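Local coordinates for protein rhamnosidase B (Bacillus sp., PDB 2OKX) that hydrolyses alpha-L-rhamnosides as a family 78 alpha-L-rhamnosidase, releasing terminal rhamnose, probably by an inverting mechanism, at residues Cys243-Thr248 and Pro362-Leu367; Gly270-Gly275 and Ala366-Ala371; Gln536-Cys541 and Glu902-Leu907; Leu877-Gly882 and Ile913-Glu918. All coordinates share one frame; numbering follows the deposited sequence.

How the contacts relate
Following the chain from its N terminus, contacts 1 and 2 come first. From 243-248 the chain makes a long, strand-rich excursion, and helix 362-370 closes it; 270-275 lies inside that span, and its own loop ends on the same helix. The helix thereby lies against two strands of one antiparallel sheet that both pair with 297-309. The other pair of contacts lies about 61 to 69 Å away between centres, on the opposite side of the molecule. Contact 3 spans 360 residues, many of them helical, joining 536-541 to 902-907. Contact 4 crosses it, segments alternating, and joins the small sheet of 879-881 to the five-stranded sheet, where 900-906 and 912-921 are neighbours.

Contact 1: residues Cys243-Thr248 and Pro362-Leu367; sequences CGYVAT and PDYRAL
Tyr364 of the helix is met by Cys243 and Tyr245, the residues on either side of Gly244 where strand 240-252 runs through this segment. The sulfur-aromatic contact is strikingly centred: Cys243 SG sits 3.5 Å from the centroid of the Tyr364 ring, close to its normal. Cys243 gets there with SG anti to its backbone N (chi1 179°). Tyr364 CG is likewise anti to its backbone N (chi1 164°), and the sulfur lies over one face of the ring.

Between the two tyrosines the aromatic contact is oblique. The side chains run roughly perpendicular to each other, the planes are inclined by 37°, and Tyr245 CE1 comes to 3.5 Å from Tyr364 CD2.

One polar bond runs across the contact. Tyr245 OH donates to the backbone carbonyl, 2.6 Å from Tyr364 O, which lies in the plane of the Tyr245 ring; the hydroxyl is also too close to Pro368, so its exact place is doubtful.

Apolar packing finishes the contact, with Leu367 CD2 4.0 Å from Tyr245 CE1 as the two side chains run antiparallel past one another. The far end of Tyr364 is tied to the sheet as well, its OH bonding to Asp304. An alanine in place of Tyr364 would probably leave Cys243 SG without its aromatic face and Asp304 without this hydroxyl partner.

The chemistry is that of a buried interface in domain D2, where helix 362-370 is seated on the sheet by ring and sulfur surfaces, with Tyr364 OH bonded to Asp304 and Tyr245 OH, less surely placed, to Tyr364 O.

Contact 2: residues Gly270-Gly275 and Ala366-Ala371; sequences GVWVDG and ALPEAA
Trp272 offers a face of its indole to Pro368 and its N-H edge to Glu369, and these two approaches join the end of helix 362-370 to strand 271-273. Over the face comes Pro368 CB, 3.7 Å from the centroid of the five-membered ring and close to its normal. This is a well-aligned CH-pi contact, displaced toward the rim of the whole indole. Near the edge, Trp272 NE1 gives a hydrogen bond to Glu369 OE1 at 2.9 Å, with an N-H...O angle of 147°. OE1 is tilted 21° from the ring plane, toward the side where Pro368 sits.

The carboxylate stands nearly perpendicular to the indole, and the N-H meets OE1 from above the carboxylate plane. A bend at chi2 (73°) turns Glu369 CD back toward the tryptophan. The second oxygen, OE2, is bonded to a glycerol molecule, probably from the crystallisation liquor.

Gly275 approaches the same helix by its backbone. Asp274 and Gly275 form a tight type I' turn between strands 271-273 and 276-277, and Gly275 CA makes a CA-H...O contact of 3.6 Å with Pro368 O. Alongside, Glu369 CG lies 3.8 Å from Gly275 O. The positive phi of Gly275 favours glycine here.

The helix is kinked at Pro368 and Glu369, whose N atoms lack bonds to the turn before; Pro368 has no N-H to give. One tryptophan serves as both an apolar platform and a polar donor, meeting two consecutive helix residues in a partly exposed part of domain D2.

Contact 3: residues Gln536-Cys541 and Glu902-Leu907; sequences QGSFRC and EGVVPL
Ser538 and Val904 open an antiparallel strand pairing in the five-stranded sheet of the C-terminal beta domain, where 538-541 is an outermost strand beside 900-906. The short strand axes lie 4.4 Å apart at closest, at 166°.

Four backbone hydrogen bonds hold the register. Ser538 N binds Val904 O at 2.9 Å and Val904 N returns to Ser538 O; Arg540 and Glu902 exchange a second such couple. Between these hydrogen-bonded pairs lies the non-hydrogen-bonded pair Phe539-Gly903, whose CA atoms come within 4.1 Å. Any CB on Gly903 would run into Ser538 O. Phe539 CA adds a CA-H...O contact, 3.4 Å from Glu902 O.

Side-chain packing differs on the two faces. Phe539 points to the face where its ring meets Trp550 of helix 544-559, so the edge strand also fastens the sheet to the helical domain. On the other face a hydroxyl rests against a methyl, Ser538 OG 3.5 Å from Val904 CG2.

That face also carries a salt bridge. Glu902 CG lies between its backbone N and carbonyl carbon (chi1 55°), and the chain extends from there alongside Arg540, with guanidinium and carboxylate planes at 90°. Arg540 NH1 reaches Glu902 OE1 at 2.6 Å, from above the carboxylate plane. A water doubles the link: it accepts from Arg540 NE at 2.7 Å and donates to Glu902 OE1 at 2.6 Å.

Contact 4: residues Leu877-Gly882 and Ile913-Glu918; sequences LGVKRG and IAVSWE
Leu877 and Trp917 meet where two sheets of the C-terminal domain pack as a beta sandwich: Leu877 lies just before strand 879-881 of the smaller sheet, Trp917 on strand 912-921 of the larger. Starting from Leu877 CB, the chain turns CG anti to the backbone N (chi1 -179°), which carries it toward the larger sheet. CG comes to 4.2 Å from Val915 CG1. CD1 lies 3.7 Å from Val915 O and 3.8 Å from Trp917 NE1.

The same leucine offers its backbone to the indole. Trp917 NE1 donates to Leu877 O at 3.0 Å, with an angle of 156° at the hydrogen; the oxygen is almost in the ring plane. A phenylalanine in place of Trp917 would probably leave Leu877 O without this donor and reduce the hold on the turn after helix 868-876.

Further along, Val879 drops both methyl groups onto the larger sheet, a buried, wholly apolar meeting that Val889 and Ile891 of the neighbouring strand 888-891 flank. Its CG1 lies 4.1 Å from Ile913 CG2, and its CG2 is 3.7 Å from Val915 CG2.

Contact 1: residues Cys243-Thr248 and Pro362-Leu367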
loop_
_atom_site.group_PDB
_atom_site.type_symbol
_atom_site.label_atom_id
_atom_site.label_comp_id
_atom_site.label_asym_id
_atom_site.label_seq_id
_atom_site.Cartn_x
_atom_site.Cartn_y
_atom_site.Cartn_z
ATOM N N CYS A 243 2.319 -14.429 23.605
ATOM C CA CYS A 243 3.449 -14.766 24.448
ATOM C C CYS A 243 3.782 -16.235 24.220
ATOM O O CYS A 243 2.913 -17.095 24.334
ATOM C CB CYS A 243 3.077 -14.537 25.914
ATOM S SG CYS A 243 4.375 -14.950 27.086
ATOM N N GLY A 244 5.035 -16.522 23.891
ATOM C CA GLY A 244 5.422 -17.898 23.653
ATOM C C GLY A 244 6.745 -18.023 22.928
ATOM O O GLY A 244 7.473 -17.040 22.764
ATOM N N TYR A 245 7.058 -19.239 22.491
ATOM C CA TYR A 245 8.310 -19.497 21.789
ATOM C C TYR A 245 8.112 -20.361 20.556
ATOM O O TYR A 245 7.051 -20.945 20.344
ATOM C CB TYR A 245 9.302 -20.262 22.673
ATOM C CG TYR A 245 9.581 -19.688 24.035
ATOM C CD1 TYR A 245 8.695 -19.883 25.094
ATOM C CD2 TYR A 245 10.753 -18.974 24.276
ATOM C CE1 TYR A 245 8.975 -19.380 26.365
ATOM C CE2 TYR A 245 11.041 -18.468 25.537
ATOM C CZ TYR A 245 10.150 -18.674 26.574
ATOM O OH TYR A 245 10.439 -18.160 27.815
ATOM N N VAL A 246 9.159 -20.426 19.747
ATOM C CA VAL A 246 9.182 -21.297 18.585
ATOM C C VAL A 246 10.238 -22.292 19.033
ATOM O O VAL A 246 11.275 -21.890 19.560
ATOM C CB VAL A 246 9.679 -20.591 17.310
ATOM C CG1 VAL A 246 10.106 -21.637 16.278
ATOM C CG2 VAL A 246 8.571 -19.727 16.733
ATOM N N ALA A 247 9.988 -23.581 18.837
ATOM C CA ALA A 247 10.961 -24.575 19.266
ATOM C C ALA A 247 11.198 -25.669 18.239
ATOM O O ALA A 247 10.278 -26.095 17.539
ATOM C CB ALA A 247 10.519 -25.193 20.587
ATOM N N THR A 248 12.445 -26.115 18.163
ATOM C CA THR A 248 12.826 -27.174 17.245
ATOM C C THR A 248 14.070 -27.872 17.777
ATOM O O THR A 248 14.872 -27.277 18.507
ATOM C CB THR A 248 13.145 -26.624 15.836
ATOM O OG1 THR A 248 13.260 -27.715 14.911
ATOM C CG2 THR A 248 14.457 -25.846 15.850
ATOM N N PRO A 362 4.172 -17.798 34.829
ATOM C CA PRO A 362 5.221 -18.615 35.454
ATOM C C PRO A 362 5.950 -19.611 34.552
ATOM O O PRO A 362 7.172 -19.752 34.640
ATOM C CB PRO A 362 4.486 -19.297 36.611
ATOM C CG PRO A 362 3.067 -19.368 36.123
ATOM C CD PRO A 362 2.880 -18.005 35.508
ATOM N N ASP A 363 5.217 -20.304 33.692
ATOM C CA ASP A 363 5.857 -21.267 32.809
ATOM C C ASP A 363 6.674 -20.559 31.735
ATOM O O ASP A 363 7.760 -21.008 31.372
ATOM C CB ASP A 363 4.813 -22.191 32.184
ATOM C CG ASP A 363 4.151 -23.089 33.214
ATOM O OD1 ASP A 363 4.872 -23.602 34.095
ATOM O OD2 ASP A 363 2.921 -23.290 33.142
ATOM N N TYR A 364 6.155 -19.443 31.234
ATOM C CA TYR A 364 6.869 -18.683 30.221
ATOM C C TYR A 364 8.211 -18.211 30.769
ATOM O O TYR A 364 9.227 -18.273 30.081
ATOM C CB TYR A 364 6.033 -17.476 29.777
ATOM C CG TYR A 364 6.823 -16.425 29.022
ATOM C CD1 TYR A 364 7.088 -15.179 29.595
ATOM C CD2 TYR A 364 7.320 -16.680 27.744
ATOM C CE1 TYR A 364 7.828 -14.211 28.914
ATOM C CE2 TYR A 364 8.062 -15.722 27.054
ATOM C CZ TYR A 364 8.313 -14.492 27.644
ATOM O OH TYR A 364 9.045 -13.546 26.962
ATOM N N ARG A 365 8.213 -17.764 32.022
ATOM C CA ARG A 365 9.429 -17.261 32.662
ATOM C C ARG A 365 10.460 -18.321 33.042
ATOM O O ARG A 365 11.663 -18.065 33.006
ATOM C CB ARG A 365 9.064 -16.456 33.912
ATOM C CG ARG A 365 8.355 -15.145 33.627
ATOM C CD ARG A 365 9.272 -14.165 32.915
ATOM N NE ARG A 365 8.598 -12.899 32.633
ATOM C CZ ARG A 365 9.188 -11.841 32.087
ATOM N NH1 ARG A 365 10.473 -11.890 31.761
ATOM N NH2 ARG A 365 8.496 -10.729 31.873
ATOM N N ALA A 366 9.996 -19.507 33.412
ATOM C CA ALA A 366 10.905 -20.575 33.819
ATOM C C ALA A 366 11.363 -21.454 32.663
ATOM O O ALA A 366 12.527 -21.845 32.593
ATOM C CB ALA A 366 10.235 -21.440 34.882
ATOM N N LEU A 367 10.436 -21.745 31.757
ATOM C CA LEU A 367 10.679 -22.615 30.611
ATOM C C LEU A 367 12.055 -22.617 29.950
ATOM O O LEU A 367 12.699 -23.666 29.863
ATOM C CB LEU A 367 9.609 -22.373 29.546
ATOM C CG LEU A 367 9.635 -23.280 28.315
ATOM C CD1 LEU A 367 9.910 -24.717 28.710
ATOM C CD2 LEU A 367 8.302 -23.168 27.600
#

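Contact 2: residues Gly270-Gly275 and Ala366-Ala371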
loop_
_atom_site.group_PDB
_atom_site.type_symbol
_atom_site.label_atom_id
_atom_site.label_comp_id
_atom_site.label_asym_id
_atom_site.label_seq_id
_atom_site.Cartn_x
_atom_site.Cartn_y
_atom_site.Cartn_z
ATOM N N GLY A 270 14.864 -13.069 23.148
ATOM C CA GLY A 270 16.106 -13.716 22.771
ATOM C C GLY A 270 16.011 -15.134 22.247
ATOM O O GLY A 270 14.925 -15.650 21.970
ATOM N N VAL A 271 17.176 -15.759 22.113
ATOM C CA VAL A 271 17.290 -17.121 21.617
ATOM C C VAL A 271 18.051 -17.974 22.630
ATOM O O VAL A 271 19.087 -17.556 23.158
ATOM C CB VAL A 271 18.054 -17.158 20.270
ATOM C CG1 VAL A 271 18.268 -18.602 19.828
ATOM C CG2 VAL A 271 17.277 -16.385 19.203
ATOM N N TRP A 272 17.525 -19.164 22.895
ATOM C CA TRP A 272 18.140 -20.099 23.829
ATOM C C TRP A 272 18.514 -21.391 23.103
ATOM O O TRP A 272 17.769 -21.873 22.247
ATOM C CB TRP A 272 17.166 -20.431 24.968
ATOM C CG TRP A 272 17.055 -19.373 26.033
ATOM C CD1 TRP A 272 17.665 -19.374 27.255
ATOM C CD2 TRP A 272 16.285 -18.164 25.971
ATOM N NE1 TRP A 272 17.323 -18.243 27.959
ATOM C CE2 TRP A 272 16.477 -17.483 27.195
ATOM C CE3 TRP A 272 15.452 -17.590 25.002
ATOM C CZ2 TRP A 272 15.866 -16.254 27.476
ATOM C CZ3 TRP A 272 14.843 -16.368 25.281
ATOM C CH2 TRP A 272 15.056 -15.714 26.510
ATOM N N VAL A 273 19.673 -21.941 23.449
ATOM C CA VAL A 273 20.147 -23.191 22.864
ATOM C C VAL A 273 20.580 -24.082 24.024
ATOM O O VAL A 273 21.481 -23.726 24.786
ATOM C CB VAL A 273 21.345 -22.957 21.917
ATOM C CG1 VAL A 273 21.886 -24.290 21.419
ATOM C CG2 VAL A 273 20.906 -22.097 20.735
ATOM N N ASP A 274 19.929 -25.235 24.158
ATOM C CA ASP A 274 20.237 -26.157 25.244
ATOM C C ASP A 274 20.030 -25.452 26.586
ATOM O O ASP A 274 20.775 -25.675 27.537
ATOM C CB ASP A 274 21.686 -26.655 25.141
ATOM C CG ASP A 274 21.953 -27.423 23.858
ATOM O OD1 ASP A 274 21.075 -28.203 23.435
ATOM O OD2 ASP A 274 23.046 -27.259 23.279
ATOM N N GLY A 275 19.022 -24.586 26.645
ATOM C CA GLY A 275 18.725 -23.870 27.871
ATOM C C GLY A 275 19.631 -22.694 28.189
ATOM O O GLY A 275 19.471 -22.053 29.228
ATOM N N ALA A 366 9.996 -19.507 33.412
ATOM C CA ALA A 366 10.905 -20.575 33.819
ATOM C C ALA A 366 11.363 -21.454 32.663
ATOM O O ALA A 366 12.527 -21.845 32.593
ATOM C CB ALA A 366 10.235 -21.440 34.882
ATOM N N LEU A 367 10.436 -21.745 31.757
ATOM C CA LEU A 367 10.679 -22.615 30.611
ATOM C C LEU A 367 12.055 -22.617 29.950
ATOM O O LEU A 367 12.699 -23.666 29.863
ATOM C CB LEU A 367 9.609 -22.373 29.546
ATOM C CG LEU A 367 9.635 -23.280 28.315
ATOM C CD1 LEU A 367 9.910 -24.717 28.710
ATOM C CD2 LEU A 367 8.302 -23.168 27.600
ATOM N N PRO A 368 12.531 -21.455 29.476
ATOM C CA PRO A 368 13.846 -21.434 28.828
ATOM C C PRO A 368 14.915 -22.254 29.546
ATOM O O PRO A 368 15.414 -23.246 29.015
ATOM C CB PRO A 368 14.183 -19.948 28.789
ATOM C CG PRO A 368 12.848 -19.321 28.632
ATOM C CD PRO A 368 12.012 -20.087 29.637
ATOM N N GLU A 369 15.258 -21.838 30.758
ATOM C CA GLU A 369 16.278 -22.521 31.538
ATOM C C GLU A 369 15.805 -23.832 32.172
ATOM O O GLU A 369 16.615 -24.705 32.474
ATOM C CB GLU A 369 16.816 -21.583 32.623
ATOM C CG GLU A 369 17.685 -20.433 32.101
ATOM C CD GLU A 369 16.896 -19.338 31.385
ATOM O OE1 GLU A 369 17.531 -18.403 30.846
ATOM O OE2 GLU A 369 15.647 -19.403 31.364
ATOM N N ALA A 370 14.497 -23.973 32.358
ATOM C CA ALA A 370 13.932 -25.171 32.973
ATOM C C ALA A 370 13.831 -26.371 32.031
ATOM O O ALA A 370 13.546 -27.486 32.472
ATOM C CB ALA A 370 12.561 -24.852 33.552
ATOM N N ALA A 371 14.051 -26.148 30.738
ATOM C CA ALA A 371 13.982 -27.234 29.765
ATOM C C ALA A 371 15.149 -27.167 28.786
ATOM O O ALA A 371 14.968 -26.857 27.609
ATOM C CB ALA A 371 12.660 -27.178 29.010
#

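Contact 3: residues Gln536-Cys541 and Glu902-Leu907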
loop_
_atom_site.group_PDB
_atom_site.type_symbol
_atom_site.label_atom_id
_atom_site.label_comp_id
_atom_site.label_asym_id
_atom_site.label_seq_id
_atom_site.Cartn_x
_atom_site.Cartn_y
_atom_site.Cartn_z
ATOM N N GLN A 536 -2.324 14.733 -18.971
ATOM C CA GLN A 536 -3.031 15.939 -19.385
ATOM C C GLN A 536 -2.581 17.209 -18.690
ATOM O O GLN A 536 -2.860 18.310 -19.160
ATOM C CB GLN A 536 -4.539 15.745 -19.200
ATOM C CG GLN A 536 -5.088 14.604 -20.050
ATOM C CD GLN A 536 -4.757 14.768 -21.525
ATOM O OE1 GLN A 536 -5.135 15.766 -22.156
ATOM N NE2 GLN A 536 -4.047 13.795 -22.084
ATOM N N GLY A 537 -1.899 17.062 -17.561
ATOM C CA GLY A 537 -1.407 18.232 -16.859
ATOM C C GLY A 537 0.089 18.322 -17.081
ATOM O O GLY A 537 0.722 17.326 -17.435
ATOM N N SER A 538 0.668 19.501 -16.890
ATOM C CA SER A 538 2.107 19.638 -17.070
ATOM C C SER A 538 2.685 20.874 -16.406
ATOM O O SER A 538 1.962 21.807 -16.034
ATOM C CB SER A 538 2.470 19.654 -18.565
ATOM O OG SER A 538 1.932 20.784 -19.228
ATOM N N PHE A 539 4.005 20.855 -16.254
ATOM C CA PHE A 539 4.741 21.968 -15.680
ATOM C C PHE A 539 6.218 21.853 -16.025
ATOM O O PHE A 539 6.812 20.787 -15.878
ATOM C CB PHE A 539 4.609 22.008 -14.157
ATOM C CG PHE A 539 5.451 23.083 -13.516
ATOM C CD1 PHE A 539 4.952 24.372 -13.348
ATOM C CD2 PHE A 539 6.775 22.823 -13.152
ATOM C CE1 PHE A 539 5.761 25.387 -12.831
ATOM C CE2 PHE A 539 7.589 23.827 -12.640
ATOM C CZ PHE A 539 7.084 25.113 -12.478
ATOM N N ARG A 540 6.794 22.952 -16.499
ATOM C CA ARG A 540 8.224 23.020 -16.807
ATOM C C ARG A 540 8.645 24.457 -16.563
ATOM O O ARG A 540 7.861 25.379 -16.791
ATOM C CB ARG A 540 8.524 22.666 -18.269
ATOM C CG ARG A 540 8.208 21.242 -18.667
ATOM C CD ARG A 540 8.661 20.958 -20.100
ATOM N NE ARG A 540 8.411 22.085 -20.998
ATOM C CZ ARG A 540 9.356 22.922 -21.422
ATOM N NH1 ARG A 540 9.054 23.925 -22.231
ATOM N NH2 ARG A 540 10.614 22.743 -21.047
ATOM N N CYS A 541 9.874 24.654 -16.095
ATOM C CA CYS A 541 10.362 25.998 -15.848
ATOM C C CYS A 541 11.867 26.075 -16.083
ATOM O O CYS A 541 12.506 25.071 -16.412
ATOM C CB CYS A 541 10.013 26.442 -14.424
ATOM S SG CYS A 541 10.912 25.605 -13.104
ATOM N N GLU A 902 5.893 27.252 -17.690
ATOM C CA GLU A 902 4.712 26.981 -18.493
ATOM C C GLU A 902 4.097 25.667 -18.035
ATOM O O GLU A 902 4.782 24.806 -17.487
ATOM C CB GLU A 902 5.079 26.932 -19.976
ATOM C CG GLU A 902 6.182 25.953 -20.314
ATOM C CD GLU A 902 6.892 26.320 -21.598
ATOM O OE1 GLU A 902 6.994 25.448 -22.487
ATOM O OE2 GLU A 902 7.351 27.481 -21.716
ATOM N N GLY A 903 2.797 25.523 -18.241
ATOM C CA GLY A 903 2.146 24.306 -17.814
ATOM C C GLY A 903 0.706 24.277 -18.262
ATOM O O GLY A 903 0.220 25.215 -18.903
ATOM N N VAL A 904 0.031 23.197 -17.898
ATOM C CA VAL A 904 -1.354 22.976 -18.262
ATOM C C VAL A 904 -2.059 22.314 -17.089
ATOM O O VAL A 904 -1.529 21.381 -16.482
ATOM C CB VAL A 904 -1.439 22.037 -19.486
ATOM C CG1 VAL A 904 -2.901 21.788 -19.868
ATOM C CG2 VAL A 904 -0.660 22.639 -20.651
ATOM N N VAL A 905 -3.245 22.815 -16.765
ATOM C CA VAL A 905 -4.048 22.261 -15.684
ATOM C C VAL A 905 -5.344 21.786 -16.332
ATOM O O VAL A 905 -6.043 22.563 -16.982
ATOM C CB VAL A 905 -4.374 23.328 -14.611
ATOM C CG1 VAL A 905 -5.241 22.727 -13.510
ATOM C CG2 VAL A 905 -3.082 23.874 -14.017
ATOM N N PRO A 906 -5.653 20.490 -16.207
ATOM C CA PRO A 906 -6.893 20.009 -16.818
ATOM C C PRO A 906 -8.104 20.500 -16.034
ATOM O O PRO A 906 -7.987 20.853 -14.866
ATOM C CB PRO A 906 -6.731 18.488 -16.792
ATOM C CG PRO A 906 -5.820 18.246 -15.631
ATOM C CD PRO A 906 -4.827 19.376 -15.706
ATOM N N LEU A 907 -9.260 20.541 -16.686
ATOM C CA LEU A 907 -10.486 20.999 -16.041
ATOM C C LEU A 907 -11.460 19.838 -15.892
ATOM O O LEU A 907 -11.606 19.022 -16.799
ATOM C CB LEU A 907 -11.131 22.107 -16.872
ATOM C CG LEU A 907 -10.317 23.394 -17.030
ATOM C CD1 LEU A 907 -10.887 24.210 -18.166
ATOM C CD2 LEU A 907 -10.324 24.181 -15.726
HETATM O O HOH W 1 6.199 23.010 -22.227
#

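Contact 4: residues Leu877-Gly882 and Ile913-Glu918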
loop_
_atom_site.group_PDB
_atom_site.type_symbol
_atom_site.label_atom_id
_atom_site.label_comp_id
_atom_site.label_asym_id
_atom_site.label_seq_id
_atom_site.Cartn_x
_atom_site.Cartn_y
_atom_site.Cartn_z
ATOM N N LEU A 877 3.363 28.718 -11.195
ATOM C CA LEU A 877 2.878 28.982 -12.546
ATOM C C LEU A 877 1.767 30.027 -12.417
ATOM O O LEU A 877 1.632 30.915 -13.261
ATOM C CB LEU A 877 2.320 27.711 -13.177
ATOM C CG LEU A 877 1.811 27.879 -14.610
ATOM C CD1 LEU A 877 2.961 28.274 -15.548
ATOM C CD2 LEU A 877 1.181 26.570 -15.058
ATOM N N GLY A 878 0.969 29.892 -11.359
ATOM C CA GLY A 878 -0.093 30.848 -11.090
ATOM C C GLY A 878 -1.536 30.451 -11.340
ATOM O O GLY A 878 -2.414 31.309 -11.293
ATOM N N VAL A 879 -1.803 29.172 -11.584
ATOM C CA VAL A 879 -3.174 28.738 -11.860
ATOM C C VAL A 879 -3.944 28.281 -10.628
ATOM O O VAL A 879 -3.573 27.297 -9.989
ATOM C CB VAL A 879 -3.203 27.583 -12.889
ATOM C CG1 VAL A 879 -4.646 27.183 -13.187
ATOM C CG2 VAL A 879 -2.494 28.002 -14.167
ATOM N N LYS A 880 -5.024 28.991 -10.308
ATOM C CA LYS A 880 -5.863 28.647 -9.164
ATOM C C LYS A 880 -7.348 28.667 -9.521
ATOM O O LYS A 880 -7.790 29.492 -10.321
ATOM C CB LYS A 880 -5.628 29.621 -8.008
ATOM C CG LYS A 880 -4.311 29.437 -7.278
ATOM C CD LYS A 880 -4.244 30.357 -6.069
ATOM C CE LYS A 880 -2.970 30.153 -5.275
ATOM N NZ LYS A 880 -2.942 31.044 -4.086
ATOM N N ARG A 881 -8.106 27.751 -8.927
ATOM C CA ARG A 881 -9.552 27.667 -9.144
ATOM C C ARG A 881 -10.147 28.956 -8.568
ATOM O O ARG A 881 -9.826 29.334 -7.443
ATOM C CB ARG A 881 -10.122 26.452 -8.397
ATOM C CG ARG A 881 -11.558 26.062 -8.783
ATOM C CD ARG A 881 -12.121 24.982 -7.845
ATOM N NE ARG A 881 -12.372 25.508 -6.503
ATOM C CZ ARG A 881 -11.593 25.300 -5.448
ATOM N NH1 ARG A 881 -11.912 25.835 -4.277
ATOM N NH2 ARG A 881 -10.504 24.547 -5.552
ATOM N N GLY A 882 -11.015 29.621 -9.330
ATOM C CA GLY A 882 -11.604 30.871 -8.866
ATOM C C GLY A 882 -13.045 30.802 -8.387
ATOM O O GLY A 882 -13.533 31.719 -7.726
ATOM N N ILE A 913 -6.558 24.624 -18.832
ATOM C CA ILE A 913 -6.056 25.977 -18.656
ATOM C C ILE A 913 -4.563 25.871 -18.971
ATOM O O ILE A 913 -3.836 25.159 -18.279
ATOM C CB ILE A 913 -6.196 26.463 -17.197
ATOM C CG1 ILE A 913 -7.654 26.366 -16.729
ATOM C CG2 ILE A 913 -5.708 27.901 -17.088
ATOM C CD1 ILE A 913 -8.599 27.310 -17.435
ATOM N N ALA A 914 -4.109 26.540 -20.023
ATOM C CA ALA A 914 -2.693 26.502 -20.376
ATOM C C ALA A 914 -2.102 27.878 -20.110
ATOM O O ALA A 914 -2.668 28.895 -20.514
ATOM C CB ALA A 914 -2.516 26.120 -21.841
ATOM N N VAL A 915 -0.972 27.911 -19.413
ATOM C CA VAL A 915 -0.323 29.175 -19.087
ATOM C C VAL A 915 1.179 29.118 -19.332
ATOM O O VAL A 915 1.833 28.126 -19.023
ATOM C CB VAL A 915 -0.545 29.549 -17.602
ATOM C CG1 VAL A 915 0.315 30.750 -17.223
ATOM C CG2 VAL A 915 -2.018 29.850 -17.355
ATOM N N SER A 916 1.723 30.184 -19.902
ATOM C CA SER A 916 3.159 30.252 -20.120
ATOM C C SER A 916 3.593 31.690 -19.898
ATOM O O SER A 916 2.860 32.627 -20.236
ATOM C CB SER A 916 3.523 29.817 -21.540
ATOM O OG SER A 916 3.103 30.775 -22.497
ATOM N N TRP A 917 4.767 31.871 -19.304
ATOM C CA TRP A 917 5.290 33.206 -19.095
ATOM C C TRP A 917 6.805 33.197 -19.042
ATOM O O TRP A 917 7.424 32.168 -18.779
ATOM C CB TRP A 917 4.718 33.865 -17.819
ATOM C CG TRP A 917 4.732 33.047 -16.548
ATOM C CD1 TRP A 917 3.650 32.480 -15.929
ATOM C CD2 TRP A 917 5.861 32.776 -15.702
ATOM N NE1 TRP A 917 4.033 31.882 -14.750
ATOM C CE2 TRP A 917 5.384 32.047 -14.587
ATOM C CE3 TRP A 917 7.229 33.076 -15.778
ATOM C CZ2 TRP A 917 6.227 31.615 -13.555
ATOM C CZ3 TRP A 917 8.069 32.643 -14.752
ATOM C CH2 TRP A 917 7.564 31.921 -13.657
ATOM N N GLU A 918 7.396 34.348 -19.331
ATOM C CA GLU A 918 8.840 34.491 -19.289
ATOM C C GLU A 918 9.179 35.969 -19.214
ATOM O O GLU A 918 8.430 36.806 -19.718
ATOM C CB GLU A 918 9.472 33.875 -20.537
ATOM C CG GLU A 918 9.319 34.688 -21.801
ATOM C CD GLU A 918 9.934 33.993 -22.999
ATOM O OE1 GLU A 918 9.339 33.010 -23.485
ATOM O OE2 GLU A 918 11.019 34.418 -23.447
#